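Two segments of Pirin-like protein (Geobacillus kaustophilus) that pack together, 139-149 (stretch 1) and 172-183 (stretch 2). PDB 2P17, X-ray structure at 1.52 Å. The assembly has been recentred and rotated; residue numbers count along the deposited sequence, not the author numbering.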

ATOM      1  N   VAL A 139      -4.749  -0.770  15.967  1.00 12.76           N
ATOM      2  CA  VAL A 139      -5.792   0.027  15.353  1.00 14.37           C
ATOM      3  C   VAL A 139      -6.035   1.277  16.173  1.00 14.35           C
ATOM      4  O   VAL A 139      -6.112   1.207  17.408  1.00 14.88           O
ATOM      5  CB  VAL A 139      -7.099  -0.796  15.223  1.00 14.80           C
ATOM      6  CG1 VAL A 139      -7.559  -1.326  16.578  1.00 17.58           C
ATOM      7  CG2 VAL A 139      -8.199   0.005  14.549  1.00 16.36           C
ATOM      8  N   ARG A 140      -6.111   2.417  15.491  1.00 14.52           N
ATOM      9  CA  ARG A 140      -6.694   3.629  16.047  1.00 15.06           C
ATOM     10  C   ARG A 140      -8.198   3.518  15.930  1.00 15.79           C
ATOM     11  O   ARG A 140      -8.735   3.507  14.829  1.00 14.95           O
ATOM     12  CB  ARG A 140      -6.285   4.861  15.239  1.00 15.86           C
ATOM     13  CG  ARG A 140      -5.035   5.544  15.658  1.00 16.67           C
ATOM     14  CD  ARG A 140      -4.714   6.666  14.657  1.00 16.74           C
ATOM     15  NE  ARG A 140      -5.601   7.824  14.750  1.00 16.80           N
ATOM     16  CZ  ARG A 140      -5.712   8.757  13.808  1.00 16.14           C
ATOM     17  NH1 ARG A 140      -4.994   8.666  12.696  1.00 13.60           N
ATOM     18  NH2 ARG A 140      -6.547   9.780  13.957  1.00 16.84           N
ATOM     19  N   LYS A 141      -8.885   3.446  17.062  1.00 16.35           N
ATOM     20  CA  LYS A 141     -10.333   3.410  17.068  1.00 17.87           C
ATOM     21  C   LYS A 141     -10.848   4.800  17.391  1.00 18.42           C
ATOM     22  O   LYS A 141     -10.515   5.382  18.441  1.00 19.74           O
ATOM     23  CB  LYS A 141     -10.844   2.390  18.092  1.00 17.60           C
ATOM     24  CG  LYS A 141     -10.296   0.970  17.891  1.00 18.82           C
ATOM     25  CD  LYS A 141     -10.811  -0.025  18.939  1.00 18.50           C
ATOM     26  CE  LYS A 141     -12.074  -0.731  18.473  0.10 18.54           C
ATOM     27  N   GLU A 142     -11.637   5.348  16.477  1.00 18.14           N
ATOM     28  CA  GLU A 142     -12.269   6.642  16.696  1.00 18.54           C
ATOM     29  C   GLU A 142     -13.771   6.497  16.487  1.00 18.03           C
ATOM     30  O   GLU A 142     -14.241   5.477  15.971  1.00 18.51           O
ATOM     31  CB  GLU A 142     -11.672   7.706  15.768  1.00 18.42           C
ATOM     32  CG  GLU A 142     -10.146   7.818  15.876  1.00 20.07           C
ATOM     33  CD  GLU A 142      -9.591   9.078  15.262  1.00 22.14           C
ATOM     34  OE1 GLU A 142     -10.172   9.574  14.275  0.80 21.89           O
ATOM     35  OE2 GLU A 142      -8.562   9.576  15.770  1.00 23.74           O
ATOM     36  N   GLU A 143     -14.531   7.492  16.940  1.00 18.30           N
ATOM     37  CA  GLU A 143     -15.956   7.534  16.667  1.00 18.98           C
ATOM     38  C   GLU A 143     -16.126   7.613  15.158  1.00 17.89           C
ATOM     39  O   GLU A 143     -15.679   8.574  14.537  1.00 19.45           O
ATOM     40  CB  GLU A 143     -16.593   8.749  17.348  1.00 18.85           C
ATOM     41  CG  GLU A 143     -18.052   9.052  16.954  1.00 21.13           C
ATOM     42  CD  GLU A 143     -18.562  10.360  17.548  0.20 19.95           C
ATOM     43  OE1 GLU A 143     -18.159  11.448  17.071  1.00 22.25           O
ATOM     44  N   GLY A 144     -16.739   6.583  14.589  1.00 17.20           N
ATOM     45  CA  GLY A 144     -17.043   6.545  13.167  1.00 15.78           C
ATOM     46  C   GLY A 144     -15.877   6.163  12.268  1.00 14.53           C
ATOM     47  O   GLY A 144     -15.983   6.266  11.047  1.00 14.14           O
ATOM     48  N   ALA A 145     -14.753   5.749  12.848  1.00 14.24           N
ATOM     49  CA  ALA A 145     -13.626   5.324  12.003  1.00 13.71           C
ATOM     50  C   ALA A 145     -12.666   4.365  12.682  1.00 13.35           C
ATOM     51  O   ALA A 145     -12.449   4.423  13.894  1.00 14.27           O
ATOM     52  CB  ALA A 145     -12.852   6.536  11.478  1.00 13.96           C
ATOM     53  N   THR A 146     -12.066   3.501  11.878  1.00 12.60           N
ATOM     54  CA  THR A 146     -10.947   2.696  12.341  1.00 12.40           C
ATOM     55  C   THR A 146      -9.799   2.909  11.381  1.00 11.82           C
ATOM     56  O   THR A 146      -9.995   3.004  10.167  1.00 11.47           O
ATOM     57  CB  THR A 146     -11.264   1.203  12.451  1.00 13.10           C
ATOM     58  OG1 THR A 146     -11.767   0.722  11.211  1.00 15.20           O
ATOM     59  CG2 THR A 146     -12.299   0.935  13.530  1.00 14.93           C
ATOM     60  N   ILE A 147      -8.609   3.052  11.945  1.00 11.42           N
ATOM     61  CA  ILE A 147      -7.388   3.193  11.165  1.00 10.90           C
ATOM     62  C   ILE A 147      -6.479   2.055  11.605  1.00 10.56           C
ATOM     63  O   ILE A 147      -5.960   2.067  12.728  1.00 11.21           O
ATOM     64  CB  ILE A 147      -6.706   4.560  11.388  1.00 10.85           C
ATOM     65  CG1 ILE A 147      -7.677   5.701  11.049  1.00 11.45           C
ATOM     66  CG2 ILE A 147      -5.428   4.660  10.548  1.00 10.74           C
ATOM     67  CD1 ILE A 147      -8.375   6.272  12.274  1.00 14.26           C
ATOM     68  N   ARG A 148      -6.321   1.063  10.728  1.00 10.09           N
ATOM     69  CA  ARG A 148      -5.528  -0.131  11.011  1.00  9.71           C
ATOM     70  C   ARG A 148      -4.136   0.091  10.451  1.00  9.70           C
ATOM     71  O   ARG A 148      -3.972   0.445   9.293  1.00 10.05           O
ATOM     72  CB  ARG A 148      -6.178  -1.353  10.365  1.00  9.91           C
ATOM     73  CG  ARG A 148      -5.535  -2.671  10.725  1.00 11.21           C
ATOM     74  CD  ARG A 148      -6.379  -3.818  10.206  1.00 12.83           C
ATOM     75  NE  ARG A 148      -7.645  -3.936  10.935  1.00 14.35           N
ATOM     76  CZ  ARG A 148      -8.848  -3.564  10.485  0.90 19.03           C
ATOM     77  NH1 ARG A 148      -9.032  -3.007   9.274  1.00 20.93           N
ATOM     78  NH2 ARG A 148      -9.891  -3.744  11.286  1.00 22.63           N
ATOM     79  N   VAL A 149      -3.129  -0.091  11.294  1.00  8.79           N
ATOM     80  CA  VAL A 149      -1.766   0.250  10.925  1.00  8.49           C
ATOM     81  C   VAL A 149      -1.014  -1.022  10.532  1.00  8.28           C
ATOM     82  O   VAL A 149      -0.729  -1.866  11.377  1.00  8.58           O
ATOM     83  CB  VAL A 149      -1.025   0.988  12.069  1.00  8.36           C
ATOM     84  CG1 VAL A 149       0.326   1.503  11.584  1.00  9.65           C
ATOM     85  CG2 VAL A 149      -1.884   2.138  12.604  1.00  9.31           C
HETATM   86  N   MSE A 172      -8.001   2.675   6.278  1.00  9.59           N
HETATM   87  CA  MSE A 172      -9.047   3.459   6.926  1.00 10.71           C
HETATM   88  C   MSE A 172     -10.409   2.979   6.501  1.00 11.25           C
HETATM   89  O   MSE A 172     -10.656   2.786   5.308  1.00 11.47           O
HETATM   90  CB  MSE A 172      -8.929   4.933   6.570  1.00 10.59           C
HETATM   91  CG  MSE A 172      -7.617   5.541   6.914  1.00 11.23           C
HETATM   92 SE   MSE A 172      -7.772   7.443   6.660  0.50 12.21          SE
HETATM   93  CE  MSE A 172      -5.984   7.778   6.524  1.00 12.84           C
ATOM     94  N   ILE A 173     -11.276   2.777   7.486  1.00 10.86           N
ATOM     95  CA  ILE A 173     -12.691   2.519   7.253  1.00 11.98           C
ATOM     96  C   ILE A 173     -13.425   3.639   7.982  1.00 11.23           C
ATOM     97  O   ILE A 173     -13.325   3.766   9.208  1.00 12.22           O
ATOM     98  CB  ILE A 173     -13.135   1.153   7.777  1.00 12.32           C
ATOM     99  CG1 ILE A 173     -12.322   0.022   7.115  1.00 12.72           C
ATOM    100  CG2 ILE A 173     -14.626   0.965   7.502  1.00 13.58           C
ATOM    101  CD1 ILE A 173     -12.595  -1.384   7.688  1.00 14.63           C
ATOM    102  N   VAL A 174     -14.135   4.458   7.213  1.00 10.73           N
ATOM    103  CA  VAL A 174     -14.666   5.714   7.733  1.00 11.28           C
ATOM    104  C   VAL A 174     -16.155   5.802   7.431  1.00 11.42           C
ATOM    105  O   VAL A 174     -16.567   5.621   6.290  1.00 11.85           O
ATOM    106  CB  VAL A 174     -13.929   6.921   7.106  1.00 11.30           C
ATOM    107  CG1 VAL A 174     -14.331   8.211   7.804  1.00 11.80           C
ATOM    108  CG2 VAL A 174     -12.398   6.751   7.204  1.00 11.97           C
ATOM    109  N   GLU A 175     -16.949   6.091   8.458  1.00 12.10           N
ATOM    110  CA  GLU A 175     -18.397   6.233   8.295  1.00 13.51           C
ATOM    111  C   GLU A 175     -18.728   7.580   7.658  1.00 13.73           C
ATOM    112  O   GLU A 175     -18.008   8.564   7.864  1.00 13.70           O
ATOM    113  CB  GLU A 175     -19.117   6.061   9.644  1.00 14.14           C
ATOM    114  CG  GLU A 175     -18.801   4.753  10.403  1.00 17.52           C
ATOM    115  CD  GLU A 175     -19.126   3.488   9.620  1.00 23.42           C
ATOM    116  OE1 GLU A 175     -20.274   3.358   9.147  1.00 25.55           O
ATOM    117  OE2 GLU A 175     -18.234   2.613   9.486  1.00 25.15           O
ATOM    118  N   PRO A 176     -19.825   7.640   6.871  1.00 14.10           N
ATOM    119  CA  PRO A 176     -20.195   8.891   6.212  1.00 14.43           C
ATOM    120  C   PRO A 176     -20.308  10.030   7.217  1.00 14.35           C
ATOM    121  O   PRO A 176     -20.911   9.848   8.289  1.00 15.09           O
ATOM    122  CB  PRO A 176     -21.572   8.592   5.607  1.00 14.93           C
ATOM    123  CG  PRO A 176     -21.627   7.127   5.472  1.00 15.06           C
ATOM    124  CD  PRO A 176     -20.756   6.543   6.558  1.00 14.28           C
ATOM    125  N   GLY A 177     -19.726  11.174   6.874  1.00 14.58           N
ATOM    126  CA  GLY A 177     -19.753  12.356   7.732  1.00 14.17           C
ATOM    127  C   GLY A 177     -18.599  12.487   8.709  1.00 14.42           C
ATOM    128  O   GLY A 177     -18.376  13.553   9.273  1.00 15.21           O
ATOM    129  N   THR A 178     -17.868  11.392   8.927  1.00 13.80           N
ATOM    130  CA  THR A 178     -16.717  11.418   9.831  1.00 13.67           C
ATOM    131  C   THR A 178     -15.442  11.912   9.134  1.00 13.54           C
ATOM    132  O   THR A 178     -15.162  11.556   7.992  1.00 12.89           O
ATOM    133  CB  THR A 178     -16.486  10.022  10.459  1.00 13.46           C
ATOM    134  OG1 THR A 178     -17.593   9.707  11.311  1.00 15.63           O
ATOM    135  CG2 THR A 178     -15.197   9.978  11.305  1.00 13.50           C
ATOM    136  N   THR A 179     -14.699  12.742   9.857  1.00 13.26           N
ATOM    137  CA  THR A 179     -13.399  13.246   9.429  1.00 13.96           C
ATOM    138  C   THR A 179     -12.309  12.553  10.239  1.00 14.08           C
ATOM    139  O   THR A 179     -12.418  12.425  11.464  1.00 15.43           O
ATOM    140  CB  THR A 179     -13.307  14.786   9.588  1.00 14.59           C
ATOM    141  OG1 THR A 179     -14.310  15.402   8.769  1.00 15.23           O
ATOM    142  CG2 THR A 179     -11.936  15.300   9.149  1.00 15.82           C
ATOM    143  N   VAL A 180     -11.270  12.108   9.530  1.00 13.47           N
ATOM    144  CA  VAL A 180     -10.110  11.417  10.103  1.00 13.93           C
ATOM    145  C   VAL A 180      -8.868  12.170   9.666  1.00 12.80           C
ATOM    146  O   VAL A 180      -8.821  12.701   8.555  1.00 12.49           O
ATOM    147  CB  VAL A 180     -10.000   9.952   9.571  1.00 14.35           C
ATOM    148  CG1 VAL A 180      -8.756   9.251  10.102  1.00 17.09           C
ATOM    149  CG2 VAL A 180     -11.220   9.146   9.942  1.00 17.10           C
ATOM    150  N   VAL A 181      -7.860  12.199  10.533  1.00 11.90           N
ATOM    151  CA  VAL A 181      -6.591  12.840  10.212  1.00 11.97           C
ATOM    152  C   VAL A 181      -5.457  11.822  10.277  1.00 11.47           C
ATOM    153  O   VAL A 181      -5.341  11.072  11.264  1.00 11.74           O
ATOM    154  CB  VAL A 181      -6.277  13.976  11.219  1.00 12.22           C
ATOM    155  CG1 VAL A 181      -4.938  14.600  10.926  1.00 13.59           C
ATOM    156  CG2 VAL A 181      -7.364  15.042  11.180  1.00 13.42           C
ATOM    157  N   GLN A 182      -4.632  11.793   9.233  1.00 10.41           N
ATOM    158  CA  GLN A 182      -3.375  11.041   9.252  1.00 10.24           C
ATOM    159  C   GLN A 182      -2.175  11.998   9.297  1.00 10.49           C
ATOM    160  O   GLN A 182      -2.052  12.881   8.440  1.00 11.13           O
ATOM    161  CB  GLN A 182      -3.280  10.142   8.023  1.00 10.23           C
ATOM    162  CG  GLN A 182      -1.940   9.426   7.899  1.00  9.92           C
ATOM    163  CD  GLN A 182      -1.711   8.373   8.964  1.00  9.24           C
ATOM    164  OE1 GLN A 182      -2.633   7.652   9.340  1.00  9.90           O
ATOM    165  NE2 GLN A 182      -0.481   8.271   9.449  1.00  8.45           N
ATOM    166  N   ASP A 183      -1.295  11.802  10.279  1.00  9.72           N
ATOM    167  CA  ASP A 183      -0.033  12.557  10.385  1.00  9.69           C
ATOM    168  C   ASP A 183       1.045  11.946   9.503  1.00  9.52           C
ATOM    169  O   ASP A 183       1.142  10.722   9.392  1.00 10.04           O
ATOM    170  CB  ASP A 183       0.465  12.595  11.833  1.00  9.83           C
ATOM    171  CG  ASP A 183       0.601  11.207  12.439  1.00 10.28           C
ATOM    172  OD1 ASP A 183      -0.346  10.401  12.312  1.00 10.51           O
ATOM    173  OD2 ASP A 183       1.662  10.924  13.037  1.00 14.14           O
TER
HETATM  174  O   HOH W   1      -8.609  11.516  13.225  1.00 22.12           O

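The most unusual feature of this contact is a side chain that bonds to backbone on a second layer: the guanidinium of R140 forks onto a single carbonyl, with R140 NH1 donating to V181 O at 2.8 Å and R140 NH2 to the same V181 O at 3.2 Å. The acceptor lies at the guanidinium edge, near its plane, where the N-H groups point; the NH1 bond is the shorter and straighter of the two. R140 NH2 also forms a salt bridge with E142 OE2 at 2.7 Å, so the acid two residues along the same strand helps to hold the arginine. E142 reaches stretch 2 through water 1, which donates to E142 OE1 at 2.7 Å and accepts from V181 N at 2.9 Å. Both backbone polar groups of V181 are thus met from stretch 1, the carbonyl directly and the amide through water.

The backbone contact is more conventional. Stretch 1 is a hairpin, strands 139-142 and 145-149 joined by a type II turn from E142 to A145, and its second strand runs antiparallel to 172-174 at 178°, with the axes 4.8 Å apart. T146 and I173 form the hydrogen-bonded pair: T146 N donates to I173 O and I173 N to T146 O, each at 3.0 Å. A further, nearly linear bond from E175 N to G144 O, 2.8 Å, extends the ladder to the turn. In the flanking pairs, A145 with V174 and I147 with M172, CA-H...O contacts add to the fit: A145 CA lies 3.2 Å from I173 O, and M172 CA lies 3.4 Å from T146 O.

Beyond V174, a type II turn from E175 to T178 leads stretch 2 into strand 179-183, which crosses 145-149 at -22° with the axes 8.7 Å apart. Side chains fill the space between these strands. A145, I147, M172 and V174 share one sheet face, and V180 packs against it, with V180 CG2 3.4 Å from A145 CB and V180 CG1 3.7 Å from I147 CD1. On the same face, I147 CG1 meets selenomethionine M172 CG at 4.1 Å. These are apolar contacts among buried residues. T146 and I173 occupy the other face, where T146 OG1 approaches I173 CB at 3.7 Å.

G144 suits its place twice over: its positive phi favours glycine, and an ideal CB would lie 2.3 Å from T178 OG1, a clash. Without one, G144 CA sits 3.7 Å from T178 OG1.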